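Local coordinates for uncharacterized protein DUF849 (Burkholderia xenovorans LB400, PDB 3E02) that binds zinc and probably acts as a 3-keto-5-aminohexanoate cleavage enzyme of the beta-keto acid cleavage family, at residues 177-182 against 218-223; 212-217 against 229-234. All coordinates share one frame; numbering follows the deposited sequence.

Contact 1 of 2, residues 177-182 against 218-223; sequences GHLYNL and RTIADR
L179 carries much of the helix-helix contact from the 177-182 side: its CD1 lies 3.7 Å from CG2 of I220, and the two side chains pass each other at a slant. The CG of L179 stands anti to its own carbonyl carbon (chi1 -60°), and the extended branch then places CD1 close to the partner backbone, 4.1 Å from N of A221. The other methyl, CD2, approaches CB of A221 more loosely, at 4.5 Å. L179 and A221 also mark the backbone register, with CA atoms 6.6 Å apart.

The axes of the two segments come within 10.0 Å and cross at -15°, so the helices run nearly parallel. This is the expected relation of neighbouring outer helices in a TIM barrel; L179 and A221 both reach L197 on strand 195-201, the barrel strand they pack against.

Next along the segment, Y180 sets off to the side of the partner, yet its ring reaches I220, the two side chains crossing at about a right angle. CG2 of I220 serves both L179 and Y180, lying 3.7 Å from CE2 of Y180 and 3.6 Å from its OH, while CD1 of I220 also lies beside that hydroxyl. The Y180 hydroxyl is fixed from outside the pair by hydrogen bonds to D210 and N213 of the second subunit, the same subunit whose N213 packs on I220.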
loop_
_atom_site.group_PDB
_atom_site.type_symbol
_atom_site.label_atom_id
_atom_site.label_comp_id
_atom_site.label_asym_id
_atom_site.label_seq_id
_atom_site.Cartn_x
_atom_site.Cartn_y
_atom_site.Cartn_z
ATOM N N GLY A 177 0.595 -15.394 -1.678
ATOM C CA GLY A 177 -0.069 -16.636 -1.255
ATOM C C GLY A 177 0.833 -17.552 -0.433
ATOM O O GLY A 177 0.355 -18.281 0.435
ATOM N N HIS A 178 2.142 -17.493 -0.687
ATOM C CA HIS A 178 3.123 -18.289 0.069
ATOM C C HIS A 178 3.162 -17.907 1.549
ATOM O O HIS A 178 3.433 -18.763 2.388
ATOM C CB HIS A 178 4.503 -18.183 -0.560
ATOM C CG HIS A 178 4.596 -18.809 -1.919
ATOM N ND1 HIS A 178 5.778 -19.293 -2.424
ATOM C CD2 HIS A 178 3.644 -19.122 -2.833
ATOM C CE1 HIS A 178 5.570 -19.790 -3.631
ATOM N NE2 HIS A 178 4.280 -19.706 -3.900
ATOM N N LEU A 179 2.885 -16.636 1.855
ATOM C CA LEU A 179 2.804 -16.156 3.243
ATOM C C LEU A 179 1.624 -16.826 3.953
ATOM O O LEU A 179 1.759 -17.306 5.082
ATOM C CB LEU A 179 2.668 -14.628 3.295
ATOM C CG LEU A 179 3.803 -13.815 2.656
ATOM C CD1 LEU A 179 3.441 -12.330 2.609
ATOM C CD2 LEU A 179 5.092 -14.062 3.419
ATOM N N TYR A 180 0.483 -16.866 3.268
ATOM C CA TYR A 180 -0.710 -17.521 3.777
ATOM C C TYR A 180 -0.512 -19.033 3.912
ATOM O O TYR A 180 -1.017 -19.637 4.867
ATOM C CB TYR A 180 -1.930 -17.188 2.918
ATOM C CG TYR A 180 -2.324 -15.741 3.061
ATOM C CD1 TYR A 180 -3.169 -15.327 4.082
ATOM C CD2 TYR A 180 -1.827 -14.768 2.180
ATOM C CE1 TYR A 180 -3.527 -13.960 4.222
ATOM C CE2 TYR A 180 -2.162 -13.418 2.319
ATOM C CZ TYR A 180 -3.024 -13.024 3.324
ATOM O OH TYR A 180 -3.349 -11.697 3.429
ATOM N N ASN A 181 0.211 -19.630 2.963
ATOM C CA ASN A 181 0.575 -21.075 3.035
ATOM C C ASN A 181 1.398 -21.333 4.301
ATOM O O ASN A 181 1.124 -22.287 5.020
ATOM C CB ASN A 181 1.371 -21.533 1.800
ATOM C CG ASN A 181 0.563 -21.477 0.510
ATOM O OD1 ASN A 181 -0.644 -21.204 0.522
ATOM N ND2 ASN A 181 1.237 -21.748 -0.616
ATOM N N LEU A 182 2.386 -20.476 4.577
ATOM C CA LEU A 182 3.190 -20.601 5.808
ATOM C C LEU A 182 2.339 -20.437 7.066
ATOM O O LEU A 182 2.494 -21.215 8.028
ATOM C CB LEU A 182 4.351 -19.596 5.828
ATOM C CG LEU A 182 5.303 -19.700 7.031
ATOM C CD1 LEU A 182 5.926 -21.106 7.173
ATOM C CD2 LEU A 182 6.357 -18.661 6.853
ATOM N N ARG A 218 5.819 -7.392 3.340
ATOM C CA ARG A 218 6.160 -7.109 4.741
ATOM C C ARG A 218 4.892 -6.782 5.554
ATOM O O ARG A 218 4.753 -7.239 6.694
ATOM C CB ARG A 218 7.194 -5.991 4.896
ATOM C CG ARG A 218 7.714 -5.999 6.333
ATOM C CD ARG A 218 8.642 -4.957 6.690
ATOM N NE ARG A 218 8.121 -3.604 6.502
ATOM C CZ ARG A 218 8.691 -2.518 7.012
ATOM N NH1 ARG A 218 9.755 -2.618 7.807
ATOM N NH2 ARG A 218 8.163 -1.330 6.764
ATOM N N THR A 219 3.969 -6.012 4.967
ATOM C CA THR A 219 2.697 -5.661 5.621
ATOM C C THR A 219 1.849 -6.893 5.936
ATOM O O THR A 219 1.309 -7.025 7.049
ATOM C CB THR A 219 1.893 -4.659 4.758
ATOM O OG1 THR A 219 2.672 -3.472 4.640
ATOM C CG2 THR A 219 0.557 -4.314 5.368
ATOM N N ILE A 220 1.766 -7.795 4.968
ATOM C CA ILE A 220 1.029 -9.050 5.130
ATOM C C ILE A 220 1.711 -9.960 6.152
ATOM O O ILE A 220 1.027 -10.518 7.020
ATOM C CB ILE A 220 0.824 -9.764 3.766
ATOM C CG1 ILE A 220 -0.067 -8.903 2.846
ATOM C CG2 ILE A 220 0.218 -11.151 3.957
ATOM C CD1 ILE A 220 -1.452 -8.507 3.420
ATOM N N ALA A 221 3.038 -10.090 6.067
ATOM C CA ALA A 221 3.820 -10.900 7.033
ATOM C C ALA A 221 3.651 -10.358 8.458
ATOM O O ALA A 221 3.504 -11.143 9.400
ATOM C CB ALA A 221 5.288 -10.957 6.652
ATOM N N ASP A 222 3.646 -9.032 8.614
ATOM C CA ASP A 222 3.382 -8.423 9.933
ATOM C C ASP A 222 1.997 -8.792 10.453
ATOM O O ASP A 222 1.843 -9.090 11.636
ATOM C CB ASP A 222 3.511 -6.901 9.915
ATOM C CG ASP A 222 4.954 -6.410 9.826
ATOM O OD1 ASP A 222 5.898 -7.190 10.005
ATOM O OD2 ASP A 222 5.138 -5.204 9.572
ATOM N N ARG A 223 1.002 -8.780 9.574
ATOM C CA ARG A 223 -0.365 -9.155 9.938
ATOM C C ARG A 223 -0.477 -10.624 10.334
ATOM O O ARG A 223 -1.149 -10.941 11.306
ATOM C CB ARG A 223 -1.332 -8.842 8.793
ATOM C CG ARG A 223 -2.726 -9.444 8.939
ATOM C CD ARG A 223 -3.732 -8.739 8.065
ATOM N NE ARG A 223 -3.908 -7.355 8.515
ATOM C CZ ARG A 223 -4.854 -6.516 8.096
ATOM N NH1 ARG A 223 -5.786 -6.888 7.203
ATOM N NH2 ARG A 223 -4.879 -5.282 8.614
#

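Contact 2 of 2, residues 212-217 against 229-234; sequences ENLLHM and YYLSVL
L214 and V233 meet tip to tip, with CD1 of L214 only 3.4 Å from CG2 of V233. That separation is shorter than ordinary van der Waals contact between carbons, so it marks the tight point between the helix and the strand. The second methyl of L214 is less engaged: its CD2 lies 4.2 Å from the same CG2 of V233. The torsions account for the meeting. CG of L214 is anti to the backbone nitrogen (chi1 175°), which carries the leucine branch out from the helix, while CG2 of V233 is the branch anti to its carbonyl carbon and reaches back toward the helix.

The looser part lies two residues earlier on the strand. L231 also directs its side chain at the helix, but its CD2 stays 4.3 Å from CD1 of L214. One leucine methyl thus touches two strand residues, closely at V233 and lightly at L231. Neither part faces solvent, since L214, L231 and V233 are all buried. M246 of helix 240-249 packs on L214, and F243 and S247 of that helix pack on V233.

In the fold this is a beta-alpha-beta unit of the TIM barrel: helix 211-225 links strand 195-201 to the parallel strand 229-235 and lies against the outer side of the strand it precedes. Backbone separation agrees with layer packing, the nearest CA atoms, those of L214 and V233, being 8.4 Å apart. No hydrogen bond crosses between the segments. Between 212-217 and 229-234 the attachment is therefore apolar and rests on the fit of branched side chains and the exclusion of water, whereas a polar tie of the same helix to the strand, Y229 to D222, forms further along the helix.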
loop_
_atom_site.group_PDB
_atom_site.type_symbol
_atom_site.label_atom_id
_atom_site.label_comp_id
_atom_site.label_asym_id
_atom_site.label_seq_id
_atom_site.Cartn_x
_atom_site.Cartn_y
_atom_site.Cartn_z
ATOM N N GLU A 212 6.855 -1.932 -4.586
ATOM C CA GLU A 212 5.579 -2.040 -3.886
ATOM C C GLU A 212 5.309 -3.478 -3.399
ATOM O O GLU A 212 4.676 -3.670 -2.358
ATOM C CB GLU A 212 4.387 -1.622 -4.752
ATOM C CG GLU A 212 4.342 -0.172 -5.176
ATOM C CD GLU A 212 5.088 0.126 -6.471
ATOM O OE1 GLU A 212 5.955 -0.680 -6.925
ATOM O OE2 GLU A 212 4.791 1.202 -7.023
ATOM N N ASN A 213 5.763 -4.471 -4.171
ATOM C CA ASN A 213 5.584 -5.883 -3.796
ATOM C C ASN A 213 6.332 -6.266 -2.520
ATOM O O ASN A 213 5.818 -7.063 -1.746
ATOM C CB ASN A 213 5.952 -6.821 -4.968
ATOM C CG ASN A 213 4.990 -6.690 -6.143
ATOM O OD1 ASN A 213 3.795 -6.449 -5.952
ATOM N ND2 ASN A 213 5.500 -6.869 -7.365
ATOM N N LEU A 214 7.522 -5.697 -2.300
ATOM C CA LEU A 214 8.282 -5.966 -1.082
ATOM C C LEU A 214 7.595 -5.376 0.144
ATOM O O LEU A 214 7.422 -6.064 1.150
ATOM C CB LEU A 214 9.721 -5.453 -1.184
ATOM C CG LEU A 214 10.611 -5.552 0.061
ATOM C CD1 LEU A 214 10.634 -6.949 0.651
ATOM C CD2 LEU A 214 12.007 -5.059 -0.344
ATOM N N LEU A 215 7.224 -4.097 0.064
ATOM C CA LEU A 215 6.540 -3.453 1.191
ATOM C C LEU A 215 5.204 -4.126 1.470
ATOM O O LEU A 215 4.844 -4.257 2.615
ATOM C CB LEU A 215 6.374 -1.938 1.022
ATOM C CG LEU A 215 7.632 -1.104 1.316
ATOM C CD1 LEU A 215 8.619 -1.170 0.152
ATOM C CD2 LEU A 215 7.254 0.348 1.624
ATOM N N HIS A 216 4.503 -4.567 0.424
ATOM C CA HIS A 216 3.230 -5.259 0.592
ATOM C C HIS A 216 3.410 -6.588 1.326
ATOM O O HIS A 216 2.665 -6.871 2.253
ATOM C CB HIS A 216 2.494 -5.476 -0.733
ATOM C CG HIS A 216 1.178 -6.172 -0.567
ATOM N ND1 HIS A 216 0.080 -5.563 0.006
ATOM C CD2 HIS A 216 0.794 -7.434 -0.868
ATOM C CE1 HIS A 216 -0.924 -6.422 0.040
ATOM N NE2 HIS A 216 -0.517 -7.564 -0.491
HETATM N N MSE A 217 4.391 -7.385 0.897
HETATM C CA MSE A 217 4.682 -8.659 1.557
HETATM C C MSE A 217 5.078 -8.464 3.027
HETATM O O MSE A 217 4.663 -9.257 3.878
HETATM C CB MSE A 217 5.726 -9.454 0.776
HETATM C CG MSE A 217 5.165 -10.045 -0.514
HETATM SE SE MSE A 217 6.454 -11.121 -1.446
HETATM C CE MSE A 217 6.238 -12.737 -0.398
ATOM N N TYR A 229 8.948 -13.169 13.086
ATOM C CA TYR A 229 9.698 -13.445 11.853
ATOM C C TYR A 229 10.829 -12.465 11.536
ATOM O O TYR A 229 10.810 -11.317 11.966
ATOM C CB TYR A 229 8.738 -13.533 10.646
ATOM C CG TYR A 229 8.357 -12.218 10.012
ATOM C CD1 TYR A 229 7.322 -11.436 10.532
ATOM C CD2 TYR A 229 9.028 -11.748 8.873
ATOM C CE1 TYR A 229 6.973 -10.221 9.957
ATOM C CE2 TYR A 229 8.686 -10.537 8.284
ATOM C CZ TYR A 229 7.657 -9.776 8.822
ATOM O OH TYR A 229 7.332 -8.585 8.238
ATOM N N TYR A 230 11.793 -12.957 10.751
ATOM C CA TYR A 230 12.851 -12.132 10.167
ATOM C C TYR A 230 12.577 -12.082 8.681
ATOM O O TYR A 230 12.238 -13.112 8.085
ATOM C CB TYR A 230 14.228 -12.734 10.346
ATOM C CG TYR A 230 14.753 -12.607 11.721
ATOM C CD1 TYR A 230 15.216 -11.373 12.194
ATOM C CD2 TYR A 230 14.829 -13.717 12.562
ATOM C CE1 TYR A 230 15.719 -11.252 13.475
ATOM C CE2 TYR A 230 15.326 -13.601 13.830
ATOM C CZ TYR A 230 15.773 -12.381 14.285
ATOM O OH TYR A 230 16.253 -12.303 15.560
ATOM N N LEU A 231 12.724 -10.894 8.100
ATOM C CA LEU A 231 12.570 -10.677 6.664
ATOM C C LEU A 231 13.938 -10.852 6.017
ATOM O O LEU A 231 14.942 -10.369 6.554
ATOM C CB LEU A 231 12.085 -9.247 6.378
ATOM C CG LEU A 231 11.943 -8.782 4.922
ATOM C CD1 LEU A 231 10.879 -9.615 4.199
ATOM C CD2 LEU A 231 11.660 -7.284 4.839
ATOM N N SER A 232 13.976 -11.590 4.903
ATOM C CA SER A 232 15.144 -11.647 4.031
ATOM C C SER A 232 14.615 -11.460 2.604
ATOM O O SER A 232 13.424 -11.727 2.311
ATOM C CB SER A 232 15.953 -12.927 4.210
ATOM O OG SER A 232 17.179 -12.845 3.483
ATOM N N VAL A 233 15.481 -10.977 1.723
ATOM C CA VAL A 233 15.102 -10.683 0.350
ATOM C C VAL A 233 16.191 -11.115 -0.644
ATOM O O VAL A 233 17.386 -10.984 -0.363
ATOM C CB VAL A 233 14.826 -9.150 0.161
ATOM C CG1 VAL A 233 14.683 -8.765 -1.299
ATOM C CG2 VAL A 233 13.580 -8.687 0.968
ATOM N N LEU A 234 15.744 -11.675 -1.764
ATOM C CA LEU A 234 16.596 -11.917 -2.936
ATOM C C LEU A 234 15.814 -11.394 -4.135
ATOM O O LEU A 234 14.566 -11.409 -4.135
ATOM C CB LEU A 234 16.940 -13.396 -3.118
ATOM C CG LEU A 234 15.983 -14.348 -3.851
ATOM C CD1 LEU A 234 16.117 -14.231 -5.389
ATOM C CD2 LEU A 234 16.202 -15.777 -3.428
#

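Contacts 1 and 2 share helix 211-225, using successive parts of it, and their centres are 9 Å apart. Contact 1 joins that helix to its neighbour in the outer layer, whereas contact 2 seats it on the barrel strand. They meet directly: OH of Y229 lies 2.7 Å from OD1 of D222, a probable hydrogen bond, and CZ of Y229 packs 3.4 Å from CB of A221. A further touch places CD1 of L179 3.5 Å from O of M217. Both contacts also border the second subunit. Neither belongs to the zinc site, whose ligands are H50, H52 and E259.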